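Diaminopimelate decarboxylase (Helicobacter pylori, PDB 2QGH) catalyses the decarboxylation of meso-diaminopimelate to L-lysine, the last step of lysine biosynthesis, using pyridoxal-5'-phosphate as cofactor. Local coordinates at residues A[63-66]-A[67-71]; A[188-191]-A[192-195]; A[216-219]-A[220-224]. All coordinates share one frame; numbering follows the deposited sequence.

Contact 1. Residues A[63-66]-A[67-71]; sequences YALK and ANSNL. With PLP (pyridoxal-5'-phosphate), chain B.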
ATOM      1  N   TYR A  63      -0.141  22.011   8.126  1.00 15.27           N
ATOM      2  CA  TYR A  63      -0.867  20.812   7.746  1.00 14.99           C
ATOM      3  C   TYR A  63       0.076  19.721   7.212  1.00 15.72           C
ATOM      4  O   TYR A  63       0.852  19.949   6.286  1.00 15.43           O
ATOM      5  CB  TYR A  63      -1.917  21.169   6.693  1.00 16.03           C
ATOM      6  CG  TYR A  63      -2.589  19.968   6.097  1.00 15.59           C
ATOM      7  CD1 TYR A  63      -3.336  19.100   6.894  1.00 17.41           C
ATOM      8  CD2 TYR A  63      -2.440  19.664   4.749  1.00 14.47           C
ATOM      9  CE1 TYR A  63      -3.909  17.962   6.369  1.00 16.57           C
ATOM     10  CE2 TYR A  63      -3.007  18.521   4.210  1.00 15.70           C
ATOM     11  CZ  TYR A  63      -3.739  17.675   5.026  1.00 16.73           C
ATOM     12  OH  TYR A  63      -4.286  16.529   4.510  1.00 17.70           O
ATOM     13  N   ALA A  64       0.021  18.540   7.815  1.00 16.61           N
ATOM     14  CA  ALA A  64       0.869  17.435   7.386  1.00 18.58           C
ATOM     15  C   ALA A  64       0.268  16.808   6.124  1.00 19.10           C
ATOM     16  O   ALA A  64      -0.709  16.059   6.197  1.00 17.52           O
ATOM     17  CB  ALA A  64       0.975  16.404   8.501  1.00 19.26           C
ATOM     18  N   LEU A  65       0.859  17.129   4.973  1.00 19.74           N
ATOM     19  CA  LEU A  65       0.384  16.639   3.676  1.00 18.83           C
ATOM     20  C   LEU A  65       0.230  15.128   3.566  1.00 17.73           C
ATOM     21  O   LEU A  65      -0.688  14.639   2.909  1.00 17.77           O
ATOM     22  CB  LEU A  65       1.286  17.158   2.547  1.00 17.21           C
ATOM     23  CG  LEU A  65       0.981  18.573   2.025  1.00 18.76           C
ATOM     24  CD1 LEU A  65       1.037  19.576   3.166  1.00 17.05           C
ATOM     25  CD2 LEU A  65       1.974  18.953   0.926  1.00 16.55           C
ATOM     26  N   LYS A  66       1.126  14.392   4.208  1.00 17.58           N
ATOM     27  CA  LYS A  66       1.060  12.938   4.196  1.00 17.16           C
ATOM     28  C   LYS A  66      -0.363  12.450   4.473  1.00 17.94           C
ATOM     29  O   LYS A  66      -0.766  11.401   3.979  1.00 19.31           O
ATOM     30  CB  LYS A  66       2.013  12.375   5.245  1.00 20.69           C
ATOM     31  CG  LYS A  66       1.740  12.887   6.653  1.00 21.02           C
ATOM     32  CD  LYS A  66       2.796  12.411   7.626  1.00 25.24           C
ATOM     33  CE  LYS A  66       4.165  12.971   7.255  1.00 29.48           C
ATOM     34  NZ  LYS A  66       4.189  14.459   7.317  1.00 32.58           N
ATOM     35  N   ALA A  67      -1.133  13.201   5.260  1.00 17.72           N
ATOM     36  CA  ALA A  67      -2.510  12.797   5.561  1.00 17.17           C
ATOM     37  C   ALA A  67      -3.337  12.764   4.279  1.00 17.96           C
ATOM     38  O   ALA A  67      -4.014  11.777   3.984  1.00 16.63           O
ATOM     39  CB  ALA A  67      -3.141  13.754   6.564  1.00 15.31           C
ATOM     40  N   ASN A  68      -3.270  13.857   3.522  1.00 16.82           N
ATOM     41  CA  ASN A  68      -3.982  13.988   2.258  1.00 15.98           C
ATOM     42  C   ASN A  68      -3.392  15.195   1.539  1.00 15.77           C
ATOM     43  O   ASN A  68      -3.480  16.315   2.031  1.00 15.47           O
ATOM     44  CB  ASN A  68      -5.479  14.206   2.490  1.00 15.74           C
ATOM     45  CG  ASN A  68      -6.300  13.923   1.247  1.00 14.90           C
ATOM     46  OD1 ASN A  68      -5.942  14.348   0.155  1.00 16.91           O
ATOM     47  ND2 ASN A  68      -7.402  13.205   1.408  1.00 16.80           N
ATOM     48  N   SER A  69      -2.791  14.953   0.380  1.00 15.86           N
ATOM     49  CA  SER A  69      -2.139  15.999  -0.400  1.00 17.06           C
ATOM     50  C   SER A  69      -2.898  16.457  -1.637  1.00 17.29           C
ATOM     51  O   SER A  69      -2.316  17.129  -2.495  1.00 17.37           O
ATOM     52  CB  SER A  69      -0.755  15.526  -0.849  1.00 15.85           C
ATOM     53  OG  SER A  69       0.068  15.251   0.261  1.00 20.92           O
ATOM     54  N   ASN A  70      -4.177  16.101  -1.746  1.00 15.50           N
ATOM     55  CA  ASN A  70      -4.941  16.514  -2.914  1.00 16.86           C
ATOM     56  C   ASN A  70      -4.825  18.036  -3.125  1.00 16.93           C
ATOM     57  O   ASN A  70      -5.021  18.836  -2.202  1.00 17.08           O
ATOM     58  CB  ASN A  70      -6.403  16.068  -2.783  1.00 14.62           C
ATOM     59  CG  ASN A  70      -7.268  16.544  -3.940  1.00 14.21           C
ATOM     60  OD1 ASN A  70      -7.757  17.677  -3.941  1.00 12.46           O
ATOM     61  ND2 ASN A  70      -7.451  15.684  -4.936  1.00  8.47           N
ATOM     62  N   LEU A  71      -4.462  18.411  -4.350  1.00 16.69           N
ATOM     63  CA  LEU A  71      -4.280  19.801  -4.744  1.00 16.30           C
ATOM     64  C   LEU A  71      -5.409  20.734  -4.333  1.00 16.44           C
ATOM     65  O   LEU A  71      -5.162  21.846  -3.884  1.00 15.52           O
ATOM     66  CB  LEU A  71      -4.087  19.878  -6.258  1.00 16.64           C
ATOM     67  CG  LEU A  71      -2.662  19.999  -6.798  1.00 17.45           C
ATOM     68  CD1 LEU A  71      -1.708  19.164  -5.971  1.00 17.47           C
ATOM     69  CD2 LEU A  71      -2.647  19.574  -8.252  1.00 14.21           C
TER
HETATM   70  N1  PLP B 406       4.399  15.752  11.794  1.00 17.02           N
HETATM   71  C2  PLP B 406       5.325  14.700  11.635  1.00 17.99           C
HETATM   72  C2A PLP B 406       6.779  14.963  11.686  1.00 17.22           C
HETATM   73  C3  PLP B 406       4.808  13.365  11.393  1.00 19.36           C
HETATM   74  O3  PLP B 406       5.668  12.299  11.213  1.00 21.26           O
HETATM   75  C4  PLP B 406       3.434  13.136  11.334  1.00 19.36           C
HETATM   76  C4A PLP B 406       3.031  11.703  11.353  1.00 18.04           C
HETATM   77  C5  PLP B 406       2.521  14.191  11.479  1.00 17.41           C
HETATM   78  C6  PLP B 406       3.017  15.525  11.744  1.00 17.69           C
HETATM   79  C5A PLP B 406       1.080  14.139  11.201  1.00 18.10           C
HETATM   80  O4P PLP B 406       0.420  13.582  12.314  1.00 17.92           O
HETATM   81  P   PLP B 406      -1.030  13.376  12.323  1.00 17.17           P
HETATM   82  O1P PLP B 406      -1.756  12.993  10.996  1.00 16.63           O
HETATM   83  O2P PLP B 406      -1.586  14.764  12.872  1.00 17.77           O
HETATM   84  O3P PLP B 406      -1.281  12.194  13.335  1.00 17.91           O

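Contact 2. Residues A[188-191]-A[192-195]; sequences FLWA and KKSA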
ATOM      1  N   PHE A 188      23.234  21.067  17.810  1.00 26.19           N
ATOM      2  CA  PHE A 188      22.873  22.475  17.874  1.00 27.96           C
ATOM      3  C   PHE A 188      24.109  23.369  17.933  1.00 28.10           C
ATOM      4  O   PHE A 188      24.226  24.335  17.177  1.00 28.07           O
ATOM      5  CB  PHE A 188      21.996  22.741  19.100  1.00 27.48           C
ATOM      6  CG  PHE A 188      20.529  22.794  18.798  1.00 27.82           C
ATOM      7  CD1 PHE A 188      19.674  21.791  19.249  1.00 27.67           C
ATOM      8  CD2 PHE A 188      19.994  23.859  18.080  1.00 28.36           C
ATOM      9  CE1 PHE A 188      18.306  21.852  18.992  1.00 29.18           C
ATOM     10  CE2 PHE A 188      18.627  23.931  17.816  1.00 28.57           C
ATOM     11  CZ  PHE A 188      17.782  22.929  18.271  1.00 28.87           C
ATOM     12  N   LEU A 189      25.022  23.054  18.843  1.00 27.51           N
ATOM     13  CA  LEU A 189      26.241  23.841  18.981  1.00 29.57           C
ATOM     14  C   LEU A 189      26.945  23.875  17.633  1.00 28.18           C
ATOM     15  O   LEU A 189      27.482  24.902  17.224  1.00 28.62           O
ATOM     16  CB  LEU A 189      27.155  23.223  20.045  1.00 29.87           C
ATOM     17  CG  LEU A 189      26.560  23.209  21.457  1.00 32.53           C
ATOM     18  CD1 LEU A 189      27.468  22.454  22.415  1.00 31.34           C
ATOM     19  CD2 LEU A 189      26.354  24.643  21.921  1.00 31.59           C
ATOM     20  N   TRP A 190      26.906  22.741  16.942  1.00 28.36           N
ATOM     21  CA  TRP A 190      27.536  22.594  15.639  1.00 27.79           C
ATOM     22  C   TRP A 190      26.922  23.509  14.586  1.00 28.74           C
ATOM     23  O   TRP A 190      27.634  24.085  13.761  1.00 29.17           O
ATOM     24  CB  TRP A 190      27.411  21.154  15.176  1.00 28.73           C
ATOM     25  CG  TRP A 190      28.548  20.710  14.352  1.00 28.57           C
ATOM     26  CD1 TRP A 190      29.743  20.217  14.801  1.00 30.02           C
ATOM     27  CD2 TRP A 190      28.616  20.703  12.929  1.00 27.78           C
ATOM     28  NE1 TRP A 190      30.551  19.897  13.737  1.00 31.19           N
ATOM     29  CE2 TRP A 190      29.883  20.185  12.575  1.00 30.16           C
ATOM     30  CE3 TRP A 190      27.731  21.080  11.915  1.00 28.78           C
ATOM     31  CZ2 TRP A 190      30.286  20.033  11.249  1.00 30.34           C
ATOM     32  CZ3 TRP A 190      28.127  20.931  10.599  1.00 29.16           C
ATOM     33  CH2 TRP A 190      29.398  20.408  10.277  1.00 31.10           C
ATOM     34  N   ALA A 191      25.597  23.630  14.607  1.00 27.94           N
ATOM     35  CA  ALA A 191      24.900  24.478  13.648  1.00 28.60           C
ATOM     36  C   ALA A 191      25.128  25.950  13.981  1.00 29.14           C
ATOM     37  O   ALA A 191      25.068  26.808  13.104  1.00 30.02           O
ATOM     38  CB  ALA A 191      23.401  24.161  13.647  1.00 26.71           C
ATOM     39  N   LYS A 192      25.389  26.237  15.252  1.00 28.58           N
ATOM     40  CA  LYS A 192      25.633  27.611  15.688  1.00 29.04           C
ATOM     41  C   LYS A 192      26.967  28.109  15.126  1.00 27.49           C
ATOM     42  O   LYS A 192      27.036  29.188  14.551  1.00 26.84           O
ATOM     43  CB  LYS A 192      25.646  27.677  17.221  1.00 28.73           C
ATOM     44  CG  LYS A 192      25.849  29.060  17.809  1.00 29.73           C
ATOM     45  CD  LYS A 192      25.849  28.984  19.335  1.00 32.57           C
ATOM     46  CE  LYS A 192      26.074  30.341  19.990  1.00 34.97           C
ATOM     47  NZ  LYS A 192      27.481  30.822  19.850  1.00 36.54           N
ATOM     48  N   LYS A 193      28.013  27.303  15.291  1.00 28.41           N
ATOM     49  CA  LYS A 193      29.356  27.635  14.810  1.00 29.50           C
ATOM     50  C   LYS A 193      29.409  27.775  13.287  1.00 30.11           C
ATOM     51  O   LYS A 193      30.095  28.648  12.756  1.00 30.62           O
ATOM     52  CB  LYS A 193      30.356  26.551  15.225  1.00 30.40           C
ATOM     53  CG  LYS A 193      30.337  26.186  16.696  1.00 35.42           C
ATOM     54  CD  LYS A 193      31.444  25.185  17.042  1.00 40.23           C
ATOM     55  CE  LYS A 193      31.236  23.809  16.377  1.00 43.10           C
ATOM     56  NZ  LYS A 193      31.433  23.801  14.890  1.00 43.19           N
ATOM     57  N   SER A 194      28.691  26.903  12.588  1.00 29.27           N
ATOM     58  CA  SER A 194      28.675  26.927  11.133  1.00 28.38           C
ATOM     59  C   SER A 194      28.137  28.242  10.594  1.00 27.20           C
ATOM     60  O   SER A 194      27.225  28.833  11.163  1.00 28.20           O
ATOM     61  CB  SER A 194      27.839  25.767  10.592  1.00 27.48           C
ATOM     62  OG  SER A 194      27.808  25.799   9.176  1.00 28.96           O
ATOM     63  N   ALA A 195      28.714  28.691   9.486  1.00 26.49           N
ATOM     64  CA  ALA A 195      28.308  29.936   8.852  1.00 25.64           C
ATOM     65  C   ALA A 195      27.209  29.649   7.838  1.00 26.58           C
ATOM     66  O   ALA A 195      26.628  30.568   7.245  1.00 26.62           O
ATOM     67  CB  ALA A 195      29.510  30.573   8.157  1.00 22.02           C
TER

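Contact 3. Residues A[216-219]-A[220-224]; sequences IIEA and SQKVA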
ATOM      1  N   ILE A 216       2.016  13.658  25.338  1.00 30.97           N
ATOM      2  CA  ILE A 216       2.309  14.871  24.584  1.00 29.97           C
ATOM      3  C   ILE A 216       2.844  15.945  25.531  1.00 31.53           C
ATOM      4  O   ILE A 216       3.905  16.537  25.289  1.00 32.63           O
ATOM      5  CB  ILE A 216       1.041  15.378  23.862  1.00 28.76           C
ATOM      6  CG1 ILE A 216       0.516  14.279  22.933  1.00 26.32           C
ATOM      7  CG2 ILE A 216       1.349  16.639  23.061  1.00 27.30           C
ATOM      8  CD1 ILE A 216      -0.847  14.564  22.338  1.00 27.73           C
ATOM      9  N   ILE A 217       2.115  16.176  26.621  1.00 32.00           N
ATOM     10  CA  ILE A 217       2.510  17.162  27.620  1.00 30.45           C
ATOM     11  C   ILE A 217       3.881  16.841  28.211  1.00 30.26           C
ATOM     12  O   ILE A 217       4.729  17.728  28.346  1.00 28.75           O
ATOM     13  CB  ILE A 217       1.472  17.240  28.749  1.00 30.70           C
ATOM     14  CG1 ILE A 217       0.126  17.650  28.164  1.00 30.50           C
ATOM     15  CG2 ILE A 217       1.923  18.234  29.814  1.00 29.93           C
ATOM     16  CD1 ILE A 217       0.197  18.921  27.329  1.00 34.01           C
ATOM     17  N   GLU A 218       4.107  15.574  28.552  1.00 29.44           N
ATOM     18  CA  GLU A 218       5.392  15.178  29.105  1.00 30.12           C
ATOM     19  C   GLU A 218       6.496  15.517  28.109  1.00 30.38           C
ATOM     20  O   GLU A 218       7.570  15.970  28.490  1.00 31.39           O
ATOM     21  CB  GLU A 218       5.412  13.683  29.408  1.00 31.30           C
ATOM     22  CG  GLU A 218       6.716  13.206  30.030  1.00 33.75           C
ATOM     23  CD  GLU A 218       6.758  11.698  30.235  1.00 36.05           C
ATOM     24  OE1 GLU A 218       7.826  11.174  30.630  1.00 36.44           O
ATOM     25  OE2 GLU A 218       5.724  11.037  30.002  1.00 37.06           O
ATOM     26  N   ALA A 219       6.224  15.312  26.826  1.00 30.04           N
ATOM     27  CA  ALA A 219       7.208  15.609  25.791  1.00 29.13           C
ATOM     28  C   ALA A 219       7.445  17.118  25.698  1.00 27.78           C
ATOM     29  O   ALA A 219       8.577  17.568  25.544  1.00 27.55           O
ATOM     30  CB  ALA A 219       6.735  15.063  24.449  1.00 27.99           C
ATOM     31  N   SER A 220       6.375  17.897  25.799  1.00 27.61           N
ATOM     32  CA  SER A 220       6.485  19.349  25.737  1.00 28.06           C
ATOM     33  C   SER A 220       7.360  19.900  26.861  1.00 28.78           C
ATOM     34  O   SER A 220       8.185  20.785  26.644  1.00 29.09           O
ATOM     35  CB  SER A 220       5.095  19.987  25.814  1.00 27.67           C
ATOM     36  OG  SER A 220       4.290  19.591  24.716  1.00 30.29           O
ATOM     37  N   GLN A 221       7.177  19.376  28.067  1.00 28.66           N
ATOM     38  CA  GLN A 221       7.953  19.828  29.213  1.00 27.50           C
ATOM     39  C   GLN A 221       9.430  19.516  29.029  1.00 28.46           C
ATOM     40  O   GLN A 221      10.285  20.386  29.196  1.00 28.84           O
ATOM     41  CB  GLN A 221       7.436  19.161  30.482  1.00 26.58           C
ATOM     42  CG  GLN A 221       5.944  19.311  30.667  1.00 28.54           C
ATOM     43  CD  GLN A 221       5.427  18.584  31.886  1.00 30.06           C
ATOM     44  OE1 GLN A 221       5.861  17.471  32.191  1.00 32.52           O
ATOM     45  NE2 GLN A 221       4.480  19.202  32.585  1.00 28.71           N
ATOM     46  N   LYS A 222       9.731  18.271  28.680  1.00 29.11           N
ATOM     47  CA  LYS A 222      11.113  17.875  28.489  1.00 29.17           C
ATOM     48  C   LYS A 222      11.795  18.695  27.409  1.00 29.01           C
ATOM     49  O   LYS A 222      12.917  19.146  27.596  1.00 29.54           O
ATOM     50  CB  LYS A 222      11.205  16.386  28.157  1.00 30.79           C
ATOM     51  CG  LYS A 222      11.050  15.476  29.376  1.00 35.96           C
ATOM     52  CD  LYS A 222       9.722  15.704  30.100  1.00 38.79           C
ATOM     53  CE  LYS A 222       9.600  14.854  31.364  1.00 41.16           C
ATOM     54  NZ  LYS A 222       9.672  13.388  31.095  1.00 42.41           N
ATOM     55  N   VAL A 223      11.120  18.890  26.280  1.00 29.08           N
ATOM     56  CA  VAL A 223      11.702  19.661  25.184  1.00 27.30           C
ATOM     57  C   VAL A 223      11.764  21.145  25.530  1.00 26.32           C
ATOM     58  O   VAL A 223      12.642  21.861  25.056  1.00 25.55           O
ATOM     59  CB  VAL A 223      10.905  19.467  23.867  1.00 28.12           C
ATOM     60  CG1 VAL A 223      11.526  20.297  22.745  1.00 24.96           C
ATOM     61  CG2 VAL A 223      10.903  17.986  23.483  1.00 26.48           C
ATOM     62  N   ALA A 224      10.832  21.613  26.352  1.00 26.32           N
ATOM     63  CA  ALA A 224      10.843  23.013  26.755  1.00 26.20           C
ATOM     64  C   ALA A 224      12.069  23.215  27.643  1.00 28.10           C
ATOM     65  O   ALA A 224      12.687  24.286  27.644  1.00 29.07           O
ATOM     66  CB  ALA A 224       9.579  23.364  27.519  1.00 23.43           C
TER

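Contact 1. Residues A[63-66]-A[67-71]
Tyr-63 reaches over the following turn and ties its own phenol to the backbone of Asn-68, five residues on. Tyr-63 OH donates to Asn-68 O at 2.6 Å. The acceptor lies in the plane of the ring, at its edge, and the hydroxyl sits on a carbonyl lone pair with a C=O...donor angle of 118°. CG of Tyr-63 is anti to the backbone N (chi1 172°), which lays the ring alongside the turn. Ala-67 CB then packs 3.6 Å from Tyr-63 OH.

The chain turns sharply at the end of strand 59-64. Ala-67 N donates to Ala-64 O at 3.0 Å, from above the carbonyl plane. Ser-69 OG comes within 2.8 Å of Leu-65 O, at best a weak hydrogen bond. Asn-68 forms an Asx turn: its OD1 accepts from Asn-70 N at 3.1 Å. Its ND2 bonds to Gly-376 O. Asn-70 in turn is the N-cap of helix 71-79.

The turn carries two residues of the cofactor pocket. Ala-64 CB meets PLP C5A at 3.5 Å, and Lys-66 CD lies 3.8 Å from PLP C4A. Two bends in the Lys-66 chain, the first at chi3 (63°), turn NZ away from the cofactor into a salt bridge with Asp-85. Lys-66 also touches the bound lysine. In this family a lysine after the first barrel strand forms the internal aldimine, and Lys-66 is probably that residue. No such bond is present here: Lys-66 NZ is 5.0 Å from PLP C4A, consistent with a cofactor released from the enzyme lysine in the product complex.

Contact 2. Residues A[188-191]-A[192-195]
Lys-193 lays its ammonium over one face of the Trp-190 indole, near the C-terminal end of helix 181-193. Lys-193 NZ is 4.2 Å from the centroid of the five-membered ring and 18° off the ring normal, a cation-pi contact. The closest ring atom is Trp-190 CD1, 4.0 Å from Lys-193 NZ. The lysine chain bends at chi3 (-66°) and chi4 (70°), which folds it back across the indole at about a right angle.

The tight part is the last turn of the helix. Lys-193 N donates to Leu-189 O at 3.1 Å, and Lys-192 N to Phe-188 O at 2.9 Å. Ser-194 N closes the run on Trp-190 O at 3.2 Å; Ser-194 is the first residue to leave helical backbone angles. On the inner side Phe-188 and Ala-191 are buried against strand 197-203. Trp-190 packs on helix 133-146 and meets Phe-133 edge-to-face. Ser-194 OG is bonded to Glu-140 OE1 and Phe-196 N, so the helix end is tied to the neighbouring helix and to the residue just before strand 197-203.

The outer side is looser, with Lys-192 and Lys-193 exposed. Lys-192 runs straight as far as CE and leads away from the turn; packing in the crystal may influence its pose. The indole face probably adds some attraction for the Lys-193 ammonium, which would favour this folded conformer and screen part of the aromatic surface.

Contact 3. Residues A[216-219]-A[220-224]
Glu-218 and Lys-222 form an i to i+4 salt bridge on helix 213-232, the helix that links strands 197-203 and 239-241 as a beta-alpha-beta unit of the TIM-type barrel. Glu-218 OE1 and Lys-222 NZ are 2.9 Å apart. The carboxylate uses the lone pair turned away from its other oxygen. Glu-218 runs extended, with CG anti to the backbone N (chi1 -178°). Lys-222 bends at chi2 and chi4, which brings its ammonium round to the acid. The middle of the Lys-222 chain runs too close to the Glu-218 carbonyl in the model, so its exact path is doubtful.

The neighbouring i to i+4 pair along the helix is Ile-217 and Gln-221: Ile-217 CG2 lies 3.9 Å from Gln-221 NE2. The CG2 branch, anti to the backbone N, meets the amide end, and the two chains cross at a slant. Gln-221 is exposed, and its aliphatic part lies by the backbone carbonyl of Ile-217.

The buried side is different. Ser-220 turns its hydroxyl back along the helix, beside its own backbone N (chi1 -62°). Ser-220 OG donates to Ile-216 O at 3.1 Å, and Ser-220 N donates to the same oxygen at 2.9 Å. Two donors from one residue therefore grip one carbonyl, and the buried hydroxyl finds its acceptor within the helix itself.

The i to i+4 backbone bonds of the helix hold these side chains one turn apart. Gln-221 N bonds to Ile-217 O, and Val-223 N to Ala-219 O. Further out, helix 258-268 covers one side: Tyr-261 lies against Ile-216, and Ala-268 against both Ser-220 and Gln-221. Phe-204 meets Ser-220 and Val-223, and Ile-160 meets Glu-218. The serine hydroxyl stands well above the plane of the Ile-216 carbonyl, 45° out of it, while the backbone N of Ser-220 lies in that plane.

How the contacts relate
All three contacts are local and belong to the pyridoxal-binding barrel. Contact 1 is the core one. Its centre lies about 6 Å from the centre of the chain, at the end of the first barrel strand, and it holds cofactor-pocket residues. Contacts 2 and 3 lie on outer helices, with centres about 31 and 22 Å from the chain centre, and strand 197-203 separates those helices in sequence. Their nearest atoms are about 8 Å apart. The buried turn uses neutral hydroxyl, amide and carbonyl groups, with a lysine directed into the pocket. The two helices carry charged groups on their outer sides, paired with an aromatic face in contact 2 and a carboxylate in contact 3.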